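Local atomic coordinates of heavy metal cation tricomponent efflux pump ZneA(CzcA-like) (Cupriavidus metallidurans, PDB entry 4K0J), a protein that exports Zn(II) in exchange for protons, as the inner-membrane RND component of a tripartite heavy-metal efflux system. Residues T45-T51 / S91-F97; E72-P77 / R109-N115; D172-F176 / Q593-E599. All blocks are in the same frame, centred on the assembly; numbering follows the deposited sequence.

Interaction 1 of 3, residues T45-T51 / S91-F97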
loop_
_atom_site.group_PDB
_atom_site.type_symbol
_atom_site.label_atom_id
_atom_site.label_comp_id
_atom_site.label_asym_id
_atom_site.label_seq_id
_atom_site.Cartn_x
_atom_site.Cartn_y
_atom_site.Cartn_z
ATOM N N THR C 45 -0.874 4.684 16.789
ATOM C CA THR C 45 -0.504 5.203 15.479
ATOM C C THR C 45 -0.816 6.692 15.357
ATOM O O THR C 45 -1.973 7.084 15.201
ATOM C CB THR C 45 -1.238 4.458 14.373
ATOM O OG1 THR C 45 -1.317 3.072 14.718
ATOM C CG2 THR C 45 -0.499 4.612 13.056
ATOM N N THR C 46 0.227 7.516 15.421
ATOM C CA THR C 46 0.069 8.967 15.371
ATOM C C THR C 46 1.010 9.642 14.379
ATOM O O THR C 46 2.048 9.093 14.016
ATOM C CB THR C 46 0.278 9.606 16.758
ATOM O OG1 THR C 46 0.314 11.030 16.623
ATOM C CG2 THR C 46 1.586 9.131 17.378
ATOM N N SER C 47 0.635 10.839 13.950
ATOM C CA SER C 47 1.472 11.635 13.069
ATOM C C SER C 47 1.070 13.097 13.171
ATOM O O SER C 47 -0.115 13.416 13.291
ATOM C CB SER C 47 1.357 11.154 11.625
ATOM O OG SER C 47 2.289 11.823 10.801
ATOM N N GLN C 48 2.057 13.985 13.139
ATOM C CA GLN C 48 1.788 15.418 13.249
ATOM C C GLN C 48 2.303 16.215 12.047
ATOM O O GLN C 48 3.337 15.886 11.454
ATOM C CB GLN C 48 2.319 15.994 14.573
ATOM C CG GLN C 48 3.618 15.363 15.061
ATOM C CD GLN C 48 4.205 16.072 16.267
ATOM O OE1 GLN C 48 3.672 17.081 16.726
ATOM N NE2 GLN C 48 5.316 15.548 16.785
ATOM N N VAL C 49 1.550 17.252 11.687
ATOM C CA VAL C 49 1.918 18.150 10.596
ATOM C C VAL C 49 2.449 19.486 11.117
ATOM O O VAL C 49 1.863 20.099 12.008
ATOM C CB VAL C 49 0.743 18.379 9.603
ATOM C CG1 VAL C 49 -0.580 18.453 10.332
ATOM C CG2 VAL C 49 0.965 19.641 8.774
ATOM N N VAL C 50 3.570 19.922 10.553
ATOM C CA VAL C 50 4.236 21.125 11.012
ATOM C C VAL C 50 4.158 22.223 9.960
ATOM O O VAL C 50 4.786 22.131 8.902
ATOM C CB VAL C 50 5.716 20.849 11.328
ATOM C CG1 VAL C 50 6.292 21.960 12.185
ATOM C CG2 VAL C 50 5.862 19.509 12.022
ATOM N N THR C 51 3.369 23.255 10.250
ATOM C CA THR C 51 3.350 24.450 9.420
ATOM C C THR C 51 4.184 25.506 10.124
ATOM O O THR C 51 3.694 26.198 11.016
ATOM C CB THR C 51 1.922 24.997 9.211
ATOM O OG1 THR C 51 1.042 23.936 8.821
ATOM C CG2 THR C 51 1.925 26.060 8.130
ATOM N N SER C 91 2.382 26.390 13.588
ATOM C CA SER C 91 1.152 25.669 13.868
ATOM C C SER C 91 1.437 24.187 13.700
ATOM O O SER C 91 1.697 23.729 12.587
ATOM C CB SER C 91 0.074 26.058 12.870
ATOM O OG SER C 91 -0.767 24.949 12.609
ATOM N N LEU C 92 1.403 23.438 14.797
ATOM C CA LEU C 92 1.623 21.996 14.713
ATOM C C LEU C 92 0.368 21.214 15.090
ATOM O O LEU C 92 -0.207 21.402 16.166
ATOM C CB LEU C 92 2.851 21.544 15.520
ATOM C CG LEU C 92 2.883 21.546 17.045
ATOM C CD1 LEU C 92 4.063 20.740 17.531
ATOM C CD2 LEU C 92 2.978 22.955 17.562
ATOM N N ILE C 93 -0.061 20.345 14.182
ATOM C CA ILE C 93 -1.308 19.617 14.366
ATOM C C ILE C 93 -1.047 18.141 14.586
ATOM O O ILE C 93 -0.455 17.484 13.738
ATOM C CB ILE C 93 -2.226 19.783 13.147
ATOM C CG1 ILE C 93 -2.744 21.222 13.060
ATOM C CG2 ILE C 93 -3.366 18.783 13.198
ATOM C CD1 ILE C 93 -3.593 21.497 11.839
ATOM N N THR C 94 -1.482 17.622 15.729
ATOM C CA THR C 94 -1.286 16.213 16.045
ATOM C C THR C 94 -2.528 15.405 15.685
ATOM O O THR C 94 -3.642 15.784 16.040
ATOM C CB THR C 94 -0.943 16.010 17.536
ATOM O OG1 THR C 94 0.334 16.592 17.817
ATOM C CG2 THR C 94 -0.892 14.533 17.880
ATOM N N VAL C 95 -2.334 14.301 14.964
ATOM C CA VAL C 95 -3.434 13.381 14.685
ATOM C C VAL C 95 -3.095 11.973 15.136
ATOM O O VAL C 95 -2.098 11.410 14.700
ATOM C CB VAL C 95 -3.794 13.329 13.191
ATOM C CG1 VAL C 95 -4.755 12.173 12.920
ATOM C CG2 VAL C 95 -4.405 14.641 12.749
ATOM N N VAL C 96 -3.922 11.413 16.014
ATOM C CA VAL C 96 -3.791 10.013 16.389
ATOM C C VAL C 96 -4.945 9.230 15.773
ATOM O O VAL C 96 -6.080 9.707 15.735
ATOM C CB VAL C 96 -3.694 9.824 17.925
ATOM C CG1 VAL C 96 -3.921 11.142 18.645
ATOM C CG2 VAL C 96 -4.667 8.761 18.420
ATOM N N PHE C 97 -4.632 8.037 15.273
ATOM C CA PHE C 97 -5.569 7.230 14.490
ATOM C C PHE C 97 -6.202 6.098 15.292
ATOM O O PHE C 97 -5.859 5.875 16.453
ATOM C CB PHE C 97 -4.863 6.642 13.269
ATOM C CG PHE C 97 -4.405 7.670 12.273
ATOM C CD1 PHE C 97 -3.259 8.412 12.497
ATOM C CD2 PHE C 97 -5.115 7.883 11.105
ATOM C CE1 PHE C 97 -2.837 9.355 11.580
ATOM C CE2 PHE C 97 -4.691 8.823 10.183
ATOM C CZ PHE C 97 -3.552 9.559 10.421
#
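Strands 46-51 and 91-97 run antiparallel, 165° between their directions and 4.6 Å between their axes, and the main chain supplies most of the bonding. Each hydrogen-bonded pair closes a ring of two N-H...O bonds: S47 with V95, V49 with I93 and T51 with S91, all at 2.9 Å from N to O in either direction. At the end of the ladder F97 N gives one more bond, 2.8 Å to T45 O. V95 O carries an extra load, since T46 OG1 also donates to it at 3.1 Å; a threonine with chi1 near 180° can reach that carbonyl. This is the central strand pair of a ferredoxin-like βαββαβ subdomain with strand order 4-1-3-2, the unit from which RND porter domains are built. Between these pairs, the main chains of Q48 and V50 bond to D128 and S126, D128 OD2 also accepting from Q48 N, while L92 and V96 bond to strand 79-87. On the face of S47, V49, T51, S91, I93 and V95, branched apolar residues suit the packing beneath helix 62-73, and V49 CG1 lies 3.5 Å from I93 CB. The two serine hydroxyls on this face are satisfied: S91 OG by T66 OG1, S47 OG by weak bonds to R107 and D128. The other face, with T46, Q48 and T94, meets K659 of helix 653-660.

Interaction 2 of 3, residues E72-P77 / R109-N115; sequences EIMGVP and RLQERIN
Helix 62-73 runs out in a type I turn, I73 to V76, closed by V76 N to I73 O at 3.0 Å; V76 and P77 then continue extended (psi near 140°). This bend lies against the last turns of helix 103-113, CA atoms 6.0 Å (I73-R113) and 6.3 Å (V76-R109) apart. The main bump is R113, whose m, m, m side chain curls into the turn's hollow: E72 O sits over one guanidinium face, 2.7 Å from NH2 but badly angled for a hydrogen bond, and NH1 is 3.5 Å from G75 C. Glycine suits that place, because a CB would crowd NH1. E72 (chi1 p) lies alongside, its CB 3.5 Å from R113 NH2. V76 (m) fills the next dent, its CG1 3.5 Å from R113 CG and 4.2 Å from L110 CD1. I73 (m, t) reaches along the helix, CG2 3.7 Å from L110 CD1 and CD1 3.5 Å from I114 CG2. P77 CG rests 3.8 Å from R109 CD, and R109 NH1 forms a 2.5 Å salt bridge with E112 OE2. The arrangement joins the two helices of a ferredoxin-like subdomain: I73 and L110 bear on strand 46-52, while E112 salt-bridges R107 of the second subunit.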
loop_
_atom_site.group_PDB
_atom_site.type_symbol
_atom_site.label_atom_id
_atom_site.label_comp_id
_atom_site.label_asym_id
_atom_site.label_seq_id
_atom_site.Cartn_x
_atom_site.Cartn_y
_atom_site.Cartn_z
ATOM N N GLU C 72 -10.066 20.335 6.878
ATOM C CA GLU C 72 -9.801 19.264 5.912
ATOM C C GLU C 72 -9.251 17.974 6.547
ATOM O O GLU C 72 -9.728 16.876 6.265
ATOM C CB GLU C 72 -8.899 19.750 4.768
ATOM C CG GLU C 72 -7.672 20.541 5.197
ATOM C CD GLU C 72 -6.956 21.188 4.021
ATOM O OE1 GLU C 72 -6.381 22.285 4.193
ATOM O OE2 GLU C 72 -6.971 20.597 2.922
ATOM N N ILE C 73 -8.261 18.122 7.416
ATOM C CA ILE C 73 -7.620 16.991 8.078
ATOM C C ILE C 73 -8.559 16.205 9.006
ATOM O O ILE C 73 -8.391 14.998 9.181
ATOM C CB ILE C 73 -6.353 17.453 8.837
ATOM C CG1 ILE C 73 -5.335 18.033 7.851
ATOM C CG2 ILE C 73 -5.721 16.318 9.623
ATOM C CD1 ILE C 73 -4.076 18.545 8.517
ATOM N N MET C 74 -9.556 16.874 9.587
ATOM C CA MET C 74 -10.520 16.186 10.456
ATOM C C MET C 74 -11.175 15.007 9.733
ATOM O O MET C 74 -11.559 14.018 10.357
ATOM C CB MET C 74 -11.588 17.160 10.969
ATOM C CG MET C 74 -12.663 16.533 11.862
ATOM S SD MET C 74 -12.079 15.978 13.480
ATOM C CE MET C 74 -13.554 15.208 14.143
ATOM N N GLY C 75 -11.269 15.111 8.412
ATOM C CA GLY C 75 -11.904 14.089 7.604
ATOM C C GLY C 75 -11.001 12.969 7.114
ATOM O O GLY C 75 -11.440 12.136 6.322
ATOM N N VAL C 76 -9.748 12.936 7.564
ATOM C CA VAL C 76 -8.874 11.828 7.187
ATOM C C VAL C 76 -9.437 10.519 7.722
ATOM O O VAL C 76 -9.942 10.459 8.844
ATOM C CB VAL C 76 -7.407 12.002 7.664
ATOM C CG1 VAL C 76 -6.797 13.254 7.062
ATOM C CG2 VAL C 76 -7.315 12.018 9.187
ATOM N N PRO C 77 -9.382 9.465 6.900
ATOM C CA PRO C 77 -9.881 8.154 7.314
ATOM C C PRO C 77 -9.063 7.587 8.465
ATOM O O PRO C 77 -7.864 7.848 8.563
ATOM C CB PRO C 77 -9.685 7.303 6.061
ATOM C CG PRO C 77 -8.619 7.998 5.295
ATOM C CD PRO C 77 -8.875 9.446 5.520
ATOM N N ARG C 109 -2.565 9.343 3.806
ATOM C CA ARG C 109 -3.863 10.009 3.766
ATOM C C ARG C 109 -3.721 11.443 4.268
ATOM O O ARG C 109 -4.282 12.398 3.700
ATOM C CB ARG C 109 -4.878 9.258 4.630
ATOM C CG ARG C 109 -4.934 7.753 4.398
ATOM C CD ARG C 109 -5.638 7.387 3.101
ATOM N NE ARG C 109 -4.782 7.549 1.927
ATOM C CZ ARG C 109 -3.901 6.644 1.509
ATOM N NH1 ARG C 109 -3.173 6.884 0.430
ATOM N NH2 ARG C 109 -3.745 5.506 2.166
ATOM N N LEU C 110 -2.959 11.569 5.347
ATOM C CA LEU C 110 -2.658 12.854 5.947
ATOM C C LEU C 110 -1.993 13.731 4.903
ATOM O O LEU C 110 -2.463 14.825 4.610
ATOM C CB LEU C 110 -1.719 12.656 7.136
ATOM C CG LEU C 110 -1.699 13.740 8.211
ATOM C CD1 LEU C 110 -3.082 13.884 8.818
ATOM C CD2 LEU C 110 -0.668 13.394 9.272
ATOM N N GLN C 111 -0.905 13.224 4.329
ATOM C CA GLN C 111 -0.146 13.965 3.329
ATOM C C GLN C 111 -1.012 14.383 2.142
ATOM O O GLN C 111 -0.838 15.473 1.597
ATOM C CB GLN C 111 1.049 13.148 2.844
ATOM C CG GLN C 111 2.059 13.970 2.074
ATOM C CD GLN C 111 2.588 15.132 2.888
ATOM O OE1 GLN C 111 2.895 14.989 4.072
ATOM N NE2 GLN C 111 2.693 16.293 2.258
ATOM N N GLU C 112 -1.942 13.516 1.751
ATOM C CA GLU C 112 -2.869 13.834 0.673
ATOM C C GLU C 112 -3.737 15.021 1.059
ATOM O O GLU C 112 -3.870 15.977 0.292
ATOM C CB GLU C 112 -3.755 12.634 0.341
ATOM C CG GLU C 112 -3.059 11.530 -0.434
ATOM C CD GLU C 112 -3.975 10.352 -0.721
ATOM O OE1 GLU C 112 -5.074 10.569 -1.280
ATOM O OE2 GLU C 112 -3.597 9.210 -0.384
ATOM N N ARG C 113 -4.316 14.964 2.255
ATOM C CA ARG C 113 -5.250 16.003 2.694
ATOM C C ARG C 113 -4.612 17.377 2.911
ATOM O O ARG C 113 -5.249 18.403 2.675
ATOM C CB ARG C 113 -5.998 15.559 3.952
ATOM C CG ARG C 113 -6.858 14.328 3.743
ATOM C CD ARG C 113 -7.848 14.536 2.615
ATOM N NE ARG C 113 -8.696 15.700 2.847
ATOM C CZ ARG C 113 -9.817 15.673 3.558
ATOM N NH1 ARG C 113 -10.224 14.542 4.118
ATOM N NH2 ARG C 113 -10.530 16.781 3.719
ATOM N N ILE C 114 -3.358 17.402 3.354
ATOM C CA ILE C 114 -2.672 18.668 3.614
ATOM C C ILE C 114 -2.166 19.329 2.332
ATOM O O ILE C 114 -1.516 20.377 2.381
ATOM C CB ILE C 114 -1.490 18.506 4.595
ATOM C CG1 ILE C 114 -0.313 17.804 3.919
ATOM C CG2 ILE C 114 -1.915 17.742 5.825
ATOM C CD1 ILE C 114 0.911 17.687 4.804
ATOM N N ASN C 115 -2.457 18.711 1.192
ATOM C CA ASN C 115 -2.086 19.272 -0.102
ATOM C C ASN C 115 -3.299 19.838 -0.834
ATOM O O ASN C 115 -4.336 20.110 -0.223
ATOM C CB ASN C 115 -1.384 18.223 -0.971
ATOM C CG ASN C 115 0.050 17.951 -0.529
ATOM O OD1 ASN C 115 0.981 18.652 -0.929
ATOM N ND2 ASN C 115 0.232 16.919 0.285
#

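Interaction 3 of 3, residues D172-F176 / Q593-E599; sequences DVANF and QVGRNDE
F176, N175 and E599 lose the most surface here. Strand 172-176 is extended and meets the end of strand 593-595 at 72°, the axes 10.1 Å apart; beyond it the chain turns back, pairing CA atoms F176-N597 (4.7 Å), N175-D598 (6.2 Å) and A174-E599 (7.2 Å). The flat F176 ring (chi1 -165°, chi2 132°) fits the curve of backbone 593-597. Q593 CB makes a CH-pi contact with one face, 4.0 Å from the ring centroid, and R596 O and N597 N lie over the other. At the edge, F176 CZ is 3.2 Å from V594 O and 3.6 Å from G595 O; the backbone of G595 (86°/-152°) calls for glycine. N175 (chi1 t) uses both ends of its amide: ND2 donates to D598 OD1 at 2.8 Å, OD1 accepts from Q156. E599 (m, p), poorly ordered but long enough for a main-chain N-H, takes a weak bond from N175 N to OE2, 3.3 Å. The contact joins two ferredoxin-like porter subdomains, probably those called PN2 and PC1 in AcrB-type pumps.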
loop_
_atom_site.group_PDB
_atom_site.type_symbol
_atom_site.label_atom_id
_atom_site.label_comp_id
_atom_site.label_asym_id
_atom_site.label_seq_id
_atom_site.Cartn_x
_atom_site.Cartn_y
_atom_site.Cartn_z
ATOM N N ASP C 172 15.438 9.931 11.742
ATOM C CA ASP C 172 16.058 11.251 11.796
ATOM C C ASP C 172 16.782 11.502 13.115
ATOM O O ASP C 172 16.623 10.748 14.079
ATOM C CB ASP C 172 15.029 12.359 11.545
ATOM C CG ASP C 172 15.678 13.681 11.155
ATOM O OD1 ASP C 172 16.846 13.650 10.709
ATOM O OD2 ASP C 172 15.028 14.744 11.291
ATOM N N VAL C 173 17.591 12.560 13.129
ATOM C CA VAL C 173 18.319 12.989 14.313
ATOM C C VAL C 173 17.901 14.409 14.664
ATOM O O VAL C 173 17.853 15.283 13.798
ATOM C CB VAL C 173 19.831 12.978 14.072
ATOM C CG1 VAL C 173 20.564 12.724 15.377
ATOM C CG2 VAL C 173 20.190 11.925 13.054
ATOM N N ALA C 174 17.607 14.637 15.941
ATOM C CA ALA C 174 17.143 15.945 16.400
ATOM C C ALA C 174 18.223 16.725 17.154
ATOM O O ALA C 174 18.673 16.305 18.217
ATOM C CB ALA C 174 15.912 15.780 17.269
ATOM N N ASN C 175 18.630 17.866 16.609
ATOM C CA ASN C 175 19.617 18.700 17.283
ATOM C C ASN C 175 18.980 19.640 18.296
ATOM O O ASN C 175 17.850 20.081 18.109
ATOM C CB ASN C 175 20.419 19.518 16.268
ATOM C CG ASN C 175 21.308 20.558 16.934
ATOM O OD1 ASN C 175 22.047 20.245 17.864
ATOM N ND2 ASN C 175 21.217 21.803 16.479
ATOM N N PHE C 176 19.710 19.944 19.366
ATOM C CA PHE C 176 19.289 20.962 20.324
ATOM C C PHE C 176 20.520 21.623 20.926
ATOM O O PHE C 176 21.350 20.966 21.545
ATOM C CB PHE C 176 18.420 20.338 21.419
ATOM C CG PHE C 176 17.656 21.339 22.253
ATOM C CD1 PHE C 176 16.305 21.158 22.493
ATOM C CD2 PHE C 176 18.286 22.426 22.834
ATOM C CE1 PHE C 176 15.592 22.058 23.266
ATOM C CE2 PHE C 176 17.582 23.327 23.606
ATOM C CZ PHE C 176 16.233 23.142 23.824
ATOM N N GLN C 593 16.734 21.017 28.667
ATOM C CA GLN C 593 16.434 21.529 27.340
ATOM C C GLN C 593 15.494 22.718 27.458
ATOM O O GLN C 593 14.282 22.581 27.280
ATOM C CB GLN C 593 15.771 20.456 26.490
ATOM C CG GLN C 593 16.500 19.140 26.479
ATOM C CD GLN C 593 15.719 18.079 25.749
ATOM O OE1 GLN C 593 16.063 16.898 25.791
ATOM N NE2 GLN C 593 14.649 18.492 25.078
ATOM N N VAL C 594 16.039 23.888 27.767
ATOM C CA VAL C 594 15.186 25.064 27.869
ATOM C C VAL C 594 14.947 25.626 26.478
ATOM O O VAL C 594 15.878 25.755 25.689
ATOM C CB VAL C 594 15.751 26.141 28.851
ATOM C CG1 VAL C 594 17.240 25.947 29.085
ATOM C CG2 VAL C 594 15.461 27.549 28.347
ATOM N N GLY C 595 13.693 25.923 26.162
ATOM C CA GLY C 595 13.376 26.527 24.887
ATOM C C GLY C 595 13.188 25.534 23.758
ATOM O O GLY C 595 12.806 24.382 23.985
ATOM N N ARG C 596 13.464 25.988 22.538
ATOM C CA ARG C 596 13.192 25.209 21.329
ATOM C C ARG C 596 14.469 24.755 20.624
ATOM O O ARG C 596 15.559 25.249 20.906
ATOM C CB ARG C 596 12.330 26.023 20.359
ATOM C CG ARG C 596 13.058 27.212 19.748
ATOM C CD ARG C 596 12.138 28.069 18.891
ATOM N NE ARG C 596 11.079 28.693 19.678
ATOM C CZ ARG C 596 10.150 29.495 19.171
ATOM N NH1 ARG C 596 10.150 29.774 17.874
ATOM N NH2 ARG C 596 9.221 30.018 19.957
ATOM N N ASN C 597 14.319 23.819 19.693
ATOM C CA ASN C 597 15.450 23.256 18.961
ATOM C C ASN C 597 15.568 23.750 17.516
ATOM O O ASN C 597 15.476 24.946 17.246
ATOM C CB ASN C 597 15.383 21.728 18.993
ATOM C CG ASN C 597 13.966 21.211 19.153
ATOM O OD1 ASN C 597 13.137 21.844 19.808
ATOM N ND2 ASN C 597 13.680 20.056 18.557
ATOM N N ASP C 598 15.772 22.824 16.588
ATOM C CA ASP C 598 15.973 23.198 15.191
ATOM C C ASP C 598 14.765 22.890 14.311
ATOM O O ASP C 598 14.330 23.733 13.523
ATOM C CB ASP C 598 17.227 22.518 14.627
ATOM C CG ASP C 598 18.511 23.027 15.272
ATOM O OD1 ASP C 598 19.571 22.978 14.609
ATOM O OD2 ASP C 598 18.461 23.475 16.438
ATOM N N GLU C 599 14.226 21.682 14.462
ATOM C CA GLU C 599 13.134 21.195 13.620
ATOM C C GLU C 599 11.838 21.987 13.790
ATOM O O GLU C 599 11.391 22.676 12.872
ATOM C CB GLU C 599 12.873 19.709 13.886
ATOM C CG GLU C 599 14.042 18.793 13.551
ATOM C CD GLU C 599 15.107 18.788 14.628
ATOM O OE1 GLU C 599 14.811 19.223 15.760
ATOM O OE2 GLU C 599 16.241 18.353 14.339
#

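Interactions 1 and 2 belong to one ferredoxin-like subdomain. Their segments alternate along the chain, each strand being followed by its helix, and their centres are 11 Å apart. The strand pair is the floor on which the helix ends pack: V95 CG2 meets I73 CG2 at 3.8 Å, S47 OG meets L110 CD2 at 3.7 Å, and F97 CE2 meets P77 O at 3.7 Å. Interaction 3 lies elsewhere in the porter region, its centre 18 Å from that of interaction 1 and about 27 Å from that of interaction 2; its nearest atoms come within about 5 Å of interaction 1 without touching. It bridges two further subdomains, which in AcrB-type relatives flank the substrate pocket, whereas interaction 2 borders a neighbouring subunit.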